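Side-chain contacts in Phospholipase/Carboxylesterase (Dyadobacter fermentans, PDB 4H0C), which probably hydrolyses carboxylic esters, perhaps including palmitoyl thioesters, as a member of the phospholipase/carboxylesterase branch of the alpha/beta hydrolases: residues A[77-80]-A[81-84]; A[172-175]-A[176-180]; A[55-59]-A[60-64]; A[140-143]-A[144-147]. One frame throughout, in Å; residues are numbered along the deposited sequence.

How the contacts relate
Contacts 1 and 2 each join successive turns within one helix, 77-94 and 167-179, whereas contacts 3 and 4 are turns within connecting loops. Contacts 1, 2 and 3 are partly buried, and contact 4 lies at the surface. Side chains of all four touch helix 109-120. Contacts 1 and 3 also touch each other, with Trp-62 packing on Ala-81 and Pro-55 on Leu-84, as do contacts 2 and 4, through Ile-176 with Ile-142 and Met-180 with Lys-146. Helical backbone bonds dominate in contacts 1 and 2; in the loops, contact 3 is built on the face of a buried indole, while the more exposed turn of contact 4 ties its phenol to the backbone through water.

Contact 1 of 4, residues A[77-80]-A[81-84]; sequences ALDS and ALAL
Leu-82 lays its CD1 methyl against the branch point of Leu-78, with CD1 4.1 Å from Leu-78 CG, and the two side chains cross obliquely one helical turn apart. The first torsions bring them together: Leu-78 carries CG anti to its own N (chi1 175°), while Leu-82 swings CG beside its N (chi1 -67°), back toward the preceding turn. On the way Leu-82 CG passes 3.5 Å from Leu-78 O. That carbonyl also accepts the hydrogen bond of Leu-82 N at 2.8 Å, so the leucine covers the bond it belongs to. Asp-79 grazes the same methyl, its OD1 4.2 Å from Leu-82 CD1, a marginal approach of a carboxylate to a hydrocarbon. Ala-81 N donates a hydrogen bond to Ala-77 O at 2.7 Å, Ala-83 N one to Asp-79 O at 2.9 Å, and Leu-84 N one to Ser-80 O at 3.1 Å. Ser-80 turns its hydroxyl out of the segment, where OG pairs with the backbone N of His-7, and Asp-79 N is taken up by the side chain of Gln-75. Leu-82 continues onto Leu-113 and Tyr-117 of helix 109-120, and Leu-78 onto Ile-136. The contact thus separates its chemistry: four i to i+4 main-chain hydrogen bonds use the carbonyls of 77-80 and the N-H groups of 81-84, while the two leucines offer only hydrocarbon to the neighbouring helix and loop.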
ATOM      1  N   ALA A  77     -13.589  -6.351   8.482  1.00 17.96           N
ATOM      2  CA  ALA A  77     -12.151  -6.647   8.364  1.00 15.75           C
ATOM      3  C   ALA A  77     -11.378  -5.517   7.690  1.00 14.86           C
ATOM      4  O   ALA A  77     -10.282  -5.140   8.160  1.00 15.66           O
ATOM      5  CB  ALA A  77     -11.930  -7.953   7.615  1.00 16.99           C
ATOM      6  N   LEU A  78     -11.955  -4.954   6.625  1.00 14.25           N
ATOM      7  CA  LEU A  78     -11.295  -3.844   5.907  1.00 13.76           C
ATOM      8  C   LEU A  78     -11.079  -2.625   6.819  1.00 13.09           C
ATOM      9  O   LEU A  78      -9.961  -2.117   6.902  1.00 12.93           O
ATOM     10  CB  LEU A  78     -12.052  -3.448   4.618  1.00 15.31           C
ATOM     11  CG  LEU A  78     -11.478  -2.207   3.893  1.00 13.38           C
ATOM     12  CD1 LEU A  78     -10.055  -2.468   3.411  1.00 14.62           C
ATOM     13  CD2 LEU A  78     -12.373  -1.788   2.718  1.00 16.47           C
ATOM     14  N   ASP A  79     -12.138  -2.179   7.513  1.00 13.88           N
ATOM     15  CA  ASP A  79     -12.028  -1.062   8.447  1.00 14.64           C
ATOM     16  C   ASP A  79     -10.981  -1.376   9.491  1.00 14.94           C
ATOM     17  O   ASP A  79     -10.196  -0.503   9.866  1.00 16.00           O
ATOM     18  CB  ASP A  79     -13.360  -0.768   9.127  1.00 16.56           C
ATOM     19  CG  ASP A  79     -14.284   0.059   8.266  1.00 19.94           C
ATOM     20  OD1 ASP A  79     -13.804   0.663   7.271  1.00 21.62           O
ATOM     21  OD2 ASP A  79     -15.501   0.112   8.596  1.00 25.53           O
ATOM     22  N   SER A  80     -10.958  -2.632   9.947  1.00 15.01           N
ATOM     23  CA  SER A  80      -9.956  -3.050  10.926  1.00 16.40           C
ATOM     24  C   SER A  80      -8.550  -2.959  10.330  1.00 13.52           C
ATOM     25  O   SER A  80      -7.606  -2.530  11.009  1.00 15.01           O
ATOM     26  CB  SER A  80     -10.231  -4.470  11.423  1.00 16.60           C
ATOM     27  OG  SER A  80      -9.448  -4.721  12.578  1.00 17.45           O
ATOM     28  N   ALA A  81      -8.409  -3.382   9.078  1.00 13.81           N
ATOM     29  CA  ALA A  81      -7.106  -3.279   8.375  1.00 12.27           C
ATOM     30  C   ALA A  81      -6.667  -1.806   8.270  1.00 14.17           C
ATOM     31  O   ALA A  81      -5.501  -1.461   8.581  1.00 13.62           O
ATOM     32  CB  ALA A  81      -7.180  -3.957   7.008  1.00 13.55           C
ATOM     33  N   LEU A  82      -7.599  -0.928   7.881  1.00 13.93           N
ATOM     34  CA  LEU A  82      -7.293   0.510   7.739  1.00 13.19           C
ATOM     35  C   LEU A  82      -6.908   1.105   9.084  1.00 14.37           C
ATOM     36  O   LEU A  82      -5.977   1.910   9.167  1.00 15.54           O
ATOM     37  CB  LEU A  82      -8.484   1.277   7.137  1.00 14.27           C
ATOM     38  CG  LEU A  82      -8.803   0.904   5.677  1.00 13.81           C
ATOM     39  CD1 LEU A  82     -10.201   1.386   5.292  1.00 14.70           C
ATOM     40  CD2 LEU A  82      -7.748   1.490   4.741  1.00 16.03           C
ATOM     41  N   ALA A  83      -7.617   0.695  10.141  1.00 14.79           N
ATOM     42  CA  ALA A  83      -7.275   1.139  11.498  1.00 15.37           C
ATOM     43  C   ALA A  83      -5.840   0.782  11.890  1.00 16.08           C
ATOM     44  O   ALA A  83      -5.122   1.607  12.479  1.00 16.12           O
ATOM     45  CB  ALA A  83      -8.264   0.590  12.527  1.00 15.66           C
ATOM     46  N   LEU A  84      -5.423  -0.432  11.572  1.00 15.19           N
ATOM     47  CA  LEU A  84      -4.077  -0.897  11.936  1.00 13.31           C
ATOM     48  C   LEU A  84      -2.997  -0.110  11.179  1.00 14.81           C
ATOM     49  O   LEU A  84      -1.973   0.286  11.766  1.00 14.94           O
ATOM     50  CB  LEU A  84      -3.954  -2.419  11.708  1.00 14.84           C
ATOM     51  CG  LEU A  84      -2.583  -3.076  12.041  1.00 14.95           C
ATOM     52  CD1 LEU A  84      -2.110  -2.800  13.460  1.00 16.19           C
ATOM     53  CD2 LEU A  84      -2.588  -4.573  11.786  1.00 15.38           C
TER

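Contact 2 of 4, residues A[172-175]-A[176-180]; sequences ESVT and ILEDM
Val-174 and Glu-178 run side by side, CG1 of the valine 3.9 Å from CD of the glutamate, beside the 2.7 Å hydrogen bond from Glu-178 N to Val-174 O. The other carbonyls of the first turn also accept hydrogen bonds: Ser-173 O from Leu-177 N at 2.9 Å, nearly straight (169°), Glu-172 O from Ile-176 N, and Thr-175 O from Asp-179 N. At the helix end N of the selenomethionine Met-180 donates to Ile-176 O at 3.0 Å. Ser-173 OG has two backbone partners, Arg-169 O and Leu-135 N, and Glu-172 OE1 forms a salt bridge with Arg-169. Thr-175 OG1 bonds to Gln-171 O and to a water at 3.2 Å; the same water donates weakly to Glu-178 OE1. Leu-177 sets CG beside its own N (chi1 -69°), which brings it within 3.2 Å of Ser-173 O, and touches Leu-115 and Thr-119 of helix 109-120 and the strand residues Val-154 and Val-184. An alanine here would remove CG and both methyls and would probably open a gap toward those strands and helix 109-120. With Val-174 and Leu-177 on strands 153-160 and 183-190, this is the crossover helix of a beta-alpha-beta unit of the alpha/beta hydrolase fold.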
ATOM      1  N   GLU A 172      -8.829   3.815 -13.212  1.00 17.01           N
ATOM      2  CA  GLU A 172      -9.736   4.568 -12.334  1.00 16.50           C
ATOM      3  C   GLU A 172      -8.999   5.102 -11.132  1.00 16.50           C
ATOM      4  O   GLU A 172      -9.224   6.254 -10.726  1.00 17.16           O
ATOM      5  CB  GLU A 172     -10.912   3.712 -11.849  1.00 18.94           C
ATOM      6  CG  GLU A 172     -11.843   3.269 -12.943  1.00 21.84           C
ATOM      7  CD  GLU A 172     -12.900   2.276 -12.483  1.00 26.79           C
ATOM      8  OE1 GLU A 172     -12.572   1.266 -11.812  1.00 27.82           O
ATOM      9  OE2 GLU A 172     -14.079   2.502 -12.811  1.00 36.36           O
ATOM     10  N   SER A 173      -8.138   4.253 -10.553  1.00 15.25           N
ATOM     11  CA  SER A 173      -7.335   4.614  -9.373  1.00 14.18           C
ATOM     12  C   SER A 173      -6.388   5.752  -9.712  1.00 13.30           C
ATOM     13  O   SER A 173      -6.260   6.721  -8.941  1.00 15.26           O
ATOM     14  CB  SER A 173      -6.566   3.389  -8.816  1.00 12.55           C
ATOM     15  OG  SER A 173      -7.481   2.376  -8.419  1.00 16.62           O
ATOM     16  N   VAL A 174      -5.730   5.652 -10.862  1.00 13.96           N
ATOM     17  CA  VAL A 174      -4.838   6.721 -11.333  1.00 14.66           C
ATOM     18  C   VAL A 174      -5.599   8.061 -11.471  1.00 14.14           C
ATOM     19  O   VAL A 174      -5.132   9.140 -11.017  1.00 16.64           O
ATOM     20  CB  VAL A 174      -4.155   6.312 -12.669  1.00 15.76           C
ATOM     21  CG1 VAL A 174      -3.376   7.472 -13.279  1.00 17.45           C
ATOM     22  CG2 VAL A 174      -3.245   5.099 -12.462  1.00 16.76           C
ATOM     23  N   THR A 175      -6.776   8.003 -12.076  1.00 15.24           N
ATOM     24  CA  THR A 175      -7.580   9.210 -12.267  1.00 17.62           C
ATOM     25  C   THR A 175      -7.892   9.880 -10.925  1.00 16.60           C
ATOM     26  O   THR A 175      -7.739  11.097 -10.780  1.00 18.65           O
ATOM     27  CB  THR A 175      -8.851   8.927 -13.076  1.00 21.06           C
ATOM     28  OG1 THR A 175      -8.461   8.440 -14.365  1.00 25.08           O
ATOM     29  CG2 THR A 175      -9.660  10.197 -13.248  1.00 22.84           C
ATOM     30  N   ILE A 176      -8.263   9.077  -9.935  1.00 14.18           N
ATOM     31  CA  ILE A 176      -8.592   9.616  -8.607  1.00 13.88           C
ATOM     32  C   ILE A 176      -7.336  10.173  -7.937  1.00 13.64           C
ATOM     33  O   ILE A 176      -7.360  11.283  -7.361  1.00 17.02           O
ATOM     34  CB  ILE A 176      -9.263   8.534  -7.735  1.00 15.74           C
ATOM     35  CG1 ILE A 176     -10.697   8.295  -8.228  1.00 16.94           C
ATOM     36  CG2 ILE A 176      -9.289   8.970  -6.277  1.00 15.87           C
ATOM     37  CD1 ILE A 176     -11.344   7.015  -7.745  1.00 18.87           C
ATOM     38  N   LEU A 177      -6.249   9.409  -7.985  1.00 14.81           N
ATOM     39  CA  LEU A 177      -4.957   9.865  -7.407  1.00 12.73           C
ATOM     40  C   LEU A 177      -4.492  11.170  -8.036  1.00 13.86           C
ATOM     41  O   LEU A 177      -4.051  12.101  -7.329  1.00 12.67           O
ATOM     42  CB  LEU A 177      -3.865   8.793  -7.596  1.00 15.47           C
ATOM     43  CG  LEU A 177      -4.019   7.501  -6.782  1.00 19.63           C
ATOM     44  CD1 LEU A 177      -3.185   6.381  -7.383  1.00 22.76           C
ATOM     45  CD2 LEU A 177      -3.608   7.728  -5.344  1.00 16.60           C
ATOM     46  N   GLU A 178      -4.616  11.265  -9.357  1.00 14.91           N
ATOM     47  CA  GLU A 178      -4.215  12.504 -10.054  1.00 15.60           C
ATOM     48  C   GLU A 178      -5.098  13.690  -9.670  1.00 14.23           C
ATOM     49  O   GLU A 178      -4.590  14.778  -9.381  1.00 14.09           O
ATOM     50  CB  GLU A 178      -4.175  12.295 -11.561  1.00 16.87           C
ATOM     51  CG  GLU A 178      -2.968  11.453 -11.985  1.00 21.74           C
ATOM     52  CD  GLU A 178      -2.821  11.301 -13.487  1.00 27.41           C
ATOM     53  OE1 GLU A 178      -3.841  11.346 -14.203  1.00 29.53           O
ATOM     54  OE2 GLU A 178      -1.664  11.131 -13.950  1.00 34.65           O
ATOM     55  N   ASP A 179      -6.404  13.457  -9.582  1.00 16.46           N
ATOM     56  CA  ASP A 179      -7.335  14.486  -9.085  1.00 16.37           C
ATOM     57  C   ASP A 179      -7.005  14.992  -7.685  1.00 16.42           C
ATOM     58  O   ASP A 179      -7.230  16.168  -7.370  1.00 20.20           O
ATOM     59  CB  ASP A 179      -8.789  14.000  -9.183  1.00 19.53           C
ATOM     60  CG  ASP A 179      -9.339  14.101 -10.601  1.00 29.71           C
ATOM     61  OD1 ASP A 179      -8.702  14.764 -11.472  1.00 32.15           O
ATOM     62  OD2 ASP A 179     -10.410  13.510 -10.849  1.00 39.29           O
HETATM   63  N   MSE A 180      -6.436  14.115  -6.858  1.00 13.28           N
HETATM   64  CA  MSE A 180      -6.053  14.478  -5.499  1.00 15.99           C
HETATM   65  C   MSE A 180      -4.610  14.933  -5.404  1.00 13.10           C
HETATM   66  O   MSE A 180      -4.047  15.028  -4.309  1.00 13.87           O
HETATM   67  CB  MSE A 180      -6.360  13.331  -4.559  1.00 18.25           C
HETATM   68  CG  MSE A 180      -7.855  13.035  -4.532  1.00 20.20           C
HETATM   69 SE   MSE A 180      -8.155  11.570  -3.401  0.75 19.80          SE
HETATM   70  CE  MSE A 180      -7.735  12.479  -1.701  1.00 17.50           C
TER
HETATM   71  O   HOH W   1      -6.004   9.642 -16.065  1.00 39.84           O

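Contact 3 of 4, residues A[55-59]-A[60-64]; sequences PQATN and NSWYP
Trp-62 turns back over the chain before it, with CG set beside its own N (chi1 -59°), and the indole reaches Ala-57. Past CB, the five-membered ring uses NE1 to bond His-29 O. In the six-membered ring CE3 is 3.5 Å from Ala-57 CB, which CZ3 also meets; that methyl stands over the ring face, 3.4 Å from the centroid and 9° off the normal, a close CH-pi contact. Farther out, CZ2 lies 3.5 Å from Pro-55 O at the ring edge, and at the tip CH2 is 3.9 Å from Pro-55 CG. The turn that folds the tryptophan back is held by Ser-61 N bonding Thr-58 O at 3.3 Å, with Asn-59 and Asn-60 both at positive phi, in the left-handed region. Gln-56 braces it: NE2 donates to Ala-57 O at 3.1 Å, in the carbonyl plane on a lone pair, while OE1 accepts from Ala-35 N. Ala-57 O also receives a weak bond from Asn-60 N. Ser-61 OG and Trp-62 N are both held by the side chain of Gln-109. The indole, stacked with His-29, packs where the loop leaving strand 50-55 meets Ala-81 and Leu-84 of helix 77-94 and Leu-113 of helix 109-120.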
ATOM      1  N   PRO A  55       2.906  -4.384   9.392  1.00 13.82           N
ATOM      2  CA  PRO A  55       1.888  -4.996  10.246  1.00 15.21           C
ATOM      3  C   PRO A  55       1.515  -6.363   9.703  1.00 15.09           C
ATOM      4  O   PRO A  55       1.541  -6.566   8.483  1.00 17.52           O
ATOM      5  CB  PRO A  55       0.693  -4.030  10.148  1.00 15.02           C
ATOM      6  CG  PRO A  55       0.878  -3.308   8.859  1.00 15.56           C
ATOM      7  CD  PRO A  55       2.389  -3.205   8.665  1.00 15.84           C
ATOM      8  N   GLN A  56       1.194  -7.301  10.595  1.00 16.06           N
ATOM      9  CA  GLN A  56       0.792  -8.638  10.176  1.00 17.08           C
ATOM     10  C   GLN A  56      -0.725  -8.761  10.203  1.00 15.17           C
ATOM     11  O   GLN A  56      -1.341  -8.494  11.236  1.00 17.93           O
ATOM     12  CB  GLN A  56       1.402  -9.700  11.114  1.00 19.35           C
ATOM     13  CG  GLN A  56       0.839 -11.099  10.901  1.00 18.69           C
ATOM     14  CD  GLN A  56       1.294 -11.717   9.584  1.00 20.82           C
ATOM     15  OE1 GLN A  56       2.498 -11.738   9.279  1.00 21.06           O
ATOM     16  NE2 GLN A  56       0.337 -12.234   8.796  1.00 21.73           N
ATOM     17  N   ALA A  57      -1.313  -9.228   9.100  1.00 16.12           N
ATOM     18  CA  ALA A  57      -2.759  -9.429   9.035  1.00 17.21           C
ATOM     19  C   ALA A  57      -3.179 -10.670   9.810  1.00 17.63           C
ATOM     20  O   ALA A  57      -2.536 -11.723   9.739  1.00 18.40           O
ATOM     21  CB  ALA A  57      -3.245  -9.520   7.596  1.00 16.44           C
ATOM     22  N   THR A  58      -4.266 -10.523  10.565  1.00 18.17           N
ATOM     23  CA  THR A  58      -4.941 -11.657  11.158  1.00 17.66           C
ATOM     24  C   THR A  58      -5.473 -12.501  10.008  1.00 17.70           C
ATOM     25  O   THR A  58      -5.901 -11.956   8.993  1.00 17.29           O
ATOM     26  CB  THR A  58      -6.057 -11.168  12.099  1.00 18.09           C
ATOM     27  OG1 THR A  58      -5.434 -10.506  13.207  1.00 19.17           O
ATOM     28  CG2 THR A  58      -6.912 -12.326  12.631  1.00 23.26           C
ATOM     29  N   ASN A  59      -5.381 -13.822  10.158  1.00 20.46           N
ATOM     30  CA  ASN A  59      -5.713 -14.791   9.095  1.00 19.16           C
ATOM     31  C   ASN A  59      -4.820 -14.669   7.855  1.00 19.86           C
ATOM     32  O   ASN A  59      -5.131 -15.230   6.780  1.00 20.05           O
ATOM     33  CB  ASN A  59      -7.192 -14.705   8.730  1.00 21.55           C
ATOM     34  CG  ASN A  59      -8.103 -15.089   9.891  1.00 23.75           C
ATOM     35  OD1 ASN A  59      -7.788 -16.007  10.643  1.00 26.57           O
ATOM     36  ND2 ASN A  59      -9.236 -14.388  10.041  1.00 30.34           N
ATOM     37  N   ASN A  60      -3.694 -13.967   8.020  1.00 19.47           N
ATOM     38  CA  ASN A  60      -2.768 -13.660   6.921  1.00 20.93           C
ATOM     39  C   ASN A  60      -3.489 -13.033   5.723  1.00 18.17           C
ATOM     40  O   ASN A  60      -3.052 -13.179   4.577  1.00 18.52           O
ATOM     41  CB  ASN A  60      -2.019 -14.918   6.448  1.00 23.27           C
ATOM     42  CG  ASN A  60      -1.002 -15.430   7.444  1.00 27.79           C
ATOM     43  OD1 ASN A  60      -0.760 -14.838   8.485  1.00 32.63           O
ATOM     44  ND2 ASN A  60      -0.391 -16.550   7.109  1.00 32.62           N
ATOM     45  N   SER A  61      -4.589 -12.325   5.991  1.00 15.75           N
ATOM     46  CA  SER A  61      -5.376 -11.729   4.926  1.00 16.35           C
ATOM     47  C   SER A  61      -6.091 -10.487   5.425  1.00 15.06           C
ATOM     48  O   SER A  61      -6.848 -10.549   6.412  1.00 15.76           O
ATOM     49  CB  SER A  61      -6.385 -12.754   4.374  1.00 16.81           C
ATOM     50  OG  SER A  61      -7.217 -12.165   3.373  1.00 17.53           O
ATOM     51  N   TRP A  62      -5.852  -9.360   4.741  1.00 15.42           N
ATOM     52  CA  TRP A  62      -6.476  -8.069   5.119  1.00 13.51           C
ATOM     53  C   TRP A  62      -7.982  -8.058   5.090  1.00 14.02           C
ATOM     54  O   TRP A  62      -8.616  -7.428   5.938  1.00 14.52           O
ATOM     55  CB  TRP A  62      -5.877  -6.907   4.318  1.00 12.42           C
ATOM     56  CG  TRP A  62      -4.386  -6.809   4.539  1.00 12.81           C
ATOM     57  CD1 TRP A  62      -3.356  -7.009   3.614  1.00 13.79           C
ATOM     58  CD2 TRP A  62      -3.718  -6.468   5.796  1.00 12.36           C
ATOM     59  NE1 TRP A  62      -2.131  -6.827   4.210  1.00 14.03           N
ATOM     60  CE2 TRP A  62      -2.278  -6.520   5.532  1.00 12.94           C
ATOM     61  CE3 TRP A  62      -4.163  -6.175   7.078  1.00 12.41           C
ATOM     62  CZ2 TRP A  62      -1.331  -6.251   6.535  1.00 14.65           C
ATOM     63  CZ3 TRP A  62      -3.219  -5.903   8.069  1.00 13.57           C
ATOM     64  CH2 TRP A  62      -1.830  -5.949   7.801  1.00 13.82           C
ATOM     65  N   TYR A  63      -8.567  -8.753   4.125  1.00 12.68           N
ATOM     66  CA  TYR A  63     -10.033  -8.813   3.999  1.00 13.74           C
ATOM     67  C   TYR A  63     -10.339 -10.074   3.179  1.00 14.44           C
ATOM     68  O   TYR A  63      -9.499 -10.499   2.363  1.00 15.83           O
ATOM     69  CB  TYR A  63     -10.583  -7.508   3.332  1.00 14.95           C
ATOM     70  CG  TYR A  63      -9.784  -7.053   2.129  1.00 14.48           C
ATOM     71  CD1 TYR A  63      -9.978  -7.654   0.871  1.00 15.05           C
ATOM     72  CD2 TYR A  63      -8.792  -6.072   2.241  1.00 14.19           C
ATOM     73  CE1 TYR A  63      -9.218  -7.272  -0.233  1.00 15.47           C
ATOM     74  CE2 TYR A  63      -8.067  -5.664   1.144  1.00 14.32           C
ATOM     75  CZ  TYR A  63      -8.260  -6.288  -0.080  1.00 14.99           C
ATOM     76  OH  TYR A  63      -7.512  -5.922  -1.156  1.00 18.80           O
ATOM     77  N   PRO A  64     -11.524 -10.686   3.387  1.00 16.60           N
ATOM     78  CA  PRO A  64     -11.749 -12.074   2.918  1.00 16.67           C
ATOM     79  C   PRO A  64     -11.934 -12.334   1.419  1.00 16.47           C
ATOM     80  O   PRO A  64     -11.653 -13.439   0.960  1.00 15.84           O
ATOM     81  CB  PRO A  64     -13.023 -12.492   3.661  1.00 19.28           C
ATOM     82  CG  PRO A  64     -13.719 -11.189   3.959  1.00 16.91           C
ATOM     83  CD  PRO A  64     -12.600 -10.230   4.285  1.00 15.35           C
TER

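Contact 4 of 4, residues A[140-143]-A[144-147]; sequences LAIG and NYKG
Tyr-145 has one face of its ring beneath Ala-141 O, which stands 3.8 Å above the plane and is offset toward the rim. Ile-142 CA comes in obliquely, 3.8 Å from CD2 of the tyrosine. At the far end of the ring Tyr-145 OH receives a bond from a water at 2.7 Å, and that water accepts from Ala-141 N at 2.8 Å, tying the phenol back to the start of the turn; the hydroxyl also bonds Glu-116. The second flat group, the Asn-144 amide, lies by Ala-141, with ND2 3.7 Å from Ala-141 CB. The backbone makes a short 3-10 turn: Asn-144 N donates to Ala-141 O at 3.1 Å and Tyr-145 N to Ile-142 O at 3.0 Å, both donors above the carbonyl planes. A glycine in place of Asn-144 would take away the amide and is likely to leave Ala-141 CB without that neighbour and Arg-120 with one contact fewer. Lys-146 bends at chi2 (-78°), which carries CE back to 3.4 Å from Gly-143 O. The turn sits in the loop between strands 127-131 and 153-160, with Tyr-145 on Thr-119 and Arg-120 of helix 109-120 and Leu-140 and Ile-142 against Ile-176 of helix 167-179.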
ATOM      1  N   LEU A 140     -16.515   2.413  -6.774  1.00 20.41           N
ATOM      2  CA  LEU A 140     -15.660   3.369  -6.074  1.00 19.83           C
ATOM      3  C   LEU A 140     -16.550   4.310  -5.286  1.00 21.70           C
ATOM      4  O   LEU A 140     -17.521   4.842  -5.819  1.00 29.56           O
ATOM      5  CB  LEU A 140     -14.807   4.157  -7.049  1.00 25.21           C
ATOM      6  CG  LEU A 140     -13.841   3.302  -7.888  1.00 28.29           C
ATOM      7  CD1 LEU A 140     -13.450   4.012  -9.176  1.00 34.96           C
ATOM      8  CD2 LEU A 140     -12.627   2.915  -7.065  1.00 25.00           C
ATOM      9  N   ALA A 141     -16.229   4.494  -4.009  1.00 20.20           N
ATOM     10  CA  ALA A 141     -16.965   5.407  -3.160  1.00 16.87           C
ATOM     11  C   ALA A 141     -16.101   6.655  -2.953  1.00 18.14           C
ATOM     12  O   ALA A 141     -15.323   6.727  -1.993  1.00 20.10           O
ATOM     13  CB  ALA A 141     -17.286   4.740  -1.825  1.00 20.46           C
ATOM     14  N   ILE A 142     -16.231   7.635  -3.856  1.00 17.13           N
ATOM     15  CA  ILE A 142     -15.336   8.798  -3.866  1.00 19.93           C
ATOM     16  C   ILE A 142     -15.456   9.601  -2.580  1.00 18.96           C
ATOM     17  O   ILE A 142     -14.502  10.307  -2.179  1.00 18.98           O
ATOM     18  CB  ILE A 142     -15.586   9.734  -5.094  1.00 24.89           C
ATOM     19  CG1 ILE A 142     -15.635   8.933  -6.387  1.00 29.88           C
ATOM     20  CG2 ILE A 142     -14.522  10.832  -5.193  1.00 29.91           C
ATOM     21  CD1 ILE A 142     -14.364   8.178  -6.682  1.00 29.42           C
ATOM     22  N   GLY A 143     -16.619   9.506  -1.928  1.00 18.32           N
ATOM     23  CA  GLY A 143     -16.855  10.273  -0.718  1.00 20.39           C
ATOM     24  C   GLY A 143     -15.951   9.914   0.444  1.00 18.21           C
ATOM     25  O   GLY A 143     -15.846  10.700   1.402  1.00 18.71           O
ATOM     26  N   ASN A 144     -15.300   8.744   0.363  1.00 17.82           N
ATOM     27  CA  ASN A 144     -14.312   8.307   1.357  1.00 16.36           C
ATOM     28  C   ASN A 144     -12.923   8.918   1.197  1.00 16.96           C
ATOM     29  O   ASN A 144     -12.085   8.822   2.116  1.00 16.40           O
ATOM     30  CB  ASN A 144     -14.185   6.786   1.340  1.00 18.96           C
ATOM     31  CG  ASN A 144     -15.436   6.092   1.846  1.00 21.18           C
ATOM     32  OD1 ASN A 144     -16.249   6.663   2.597  1.00 24.64           O
ATOM     33  ND2 ASN A 144     -15.599   4.859   1.446  1.00 22.42           N
ATOM     34  N   TYR A 145     -12.681   9.552   0.049  1.00 15.91           N
ATOM     35  CA  TYR A 145     -11.340   9.993  -0.287  1.00 13.46           C
ATOM     36  C   TYR A 145     -11.174  11.459   0.029  1.00 14.97           C
ATOM     37  O   TYR A 145     -11.907  12.306  -0.505  1.00 17.70           O
ATOM     38  CB  TYR A 145     -11.012   9.678  -1.741  1.00 14.16           C
ATOM     39  CG  TYR A 145     -11.088   8.205  -2.056  1.00 12.40           C
ATOM     40  CD1 TYR A 145     -10.580   7.249  -1.154  1.00 15.97           C
ATOM     41  CD2 TYR A 145     -11.718   7.745  -3.232  1.00 15.18           C
ATOM     42  CE1 TYR A 145     -10.669   5.891  -1.421  1.00 15.21           C
ATOM     43  CE2 TYR A 145     -11.786   6.392  -3.510  1.00 15.42           C
ATOM     44  CZ  TYR A 145     -11.272   5.471  -2.606  1.00 16.55           C
ATOM     45  OH  TYR A 145     -11.366   4.135  -2.910  1.00 18.29           O
ATOM     46  N   LYS A 146     -10.256  11.747   0.947  1.00 13.26           N
ATOM     47  CA  LYS A 146     -10.088  13.114   1.448  1.00 14.39           C
ATOM     48  C   LYS A 146      -8.624  13.470   1.560  1.00 13.36           C
ATOM     49  O   LYS A 146      -7.789  12.608   1.841  1.00 14.98           O
ATOM     50  CB  LYS A 146     -10.753  13.326   2.828  1.00 13.83           C
ATOM     51  CG  LYS A 146     -12.230  12.988   2.893  1.00 15.71           C
ATOM     52  CD  LYS A 146     -13.078  14.082   2.282  1.00 20.35           C
ATOM     53  CE  LYS A 146     -14.551  13.716   2.391  1.00 23.55           C
ATOM     54  NZ  LYS A 146     -15.349  14.738   1.684  1.00 28.24           N
ATOM     55  N   GLY A 147      -8.320  14.748   1.361  1.00 13.63           N
ATOM     56  CA  GLY A 147      -6.967  15.227   1.526  1.00 11.59           C
ATOM     57  C   GLY A 147      -6.368  15.725   0.224  1.00 12.42           C
ATOM     58  O   GLY A 147      -7.063  15.862  -0.789  1.00 14.77           O
TER
HETATM   59  O   HOH W   2     -13.834   3.184  -3.376  1.00 22.48           O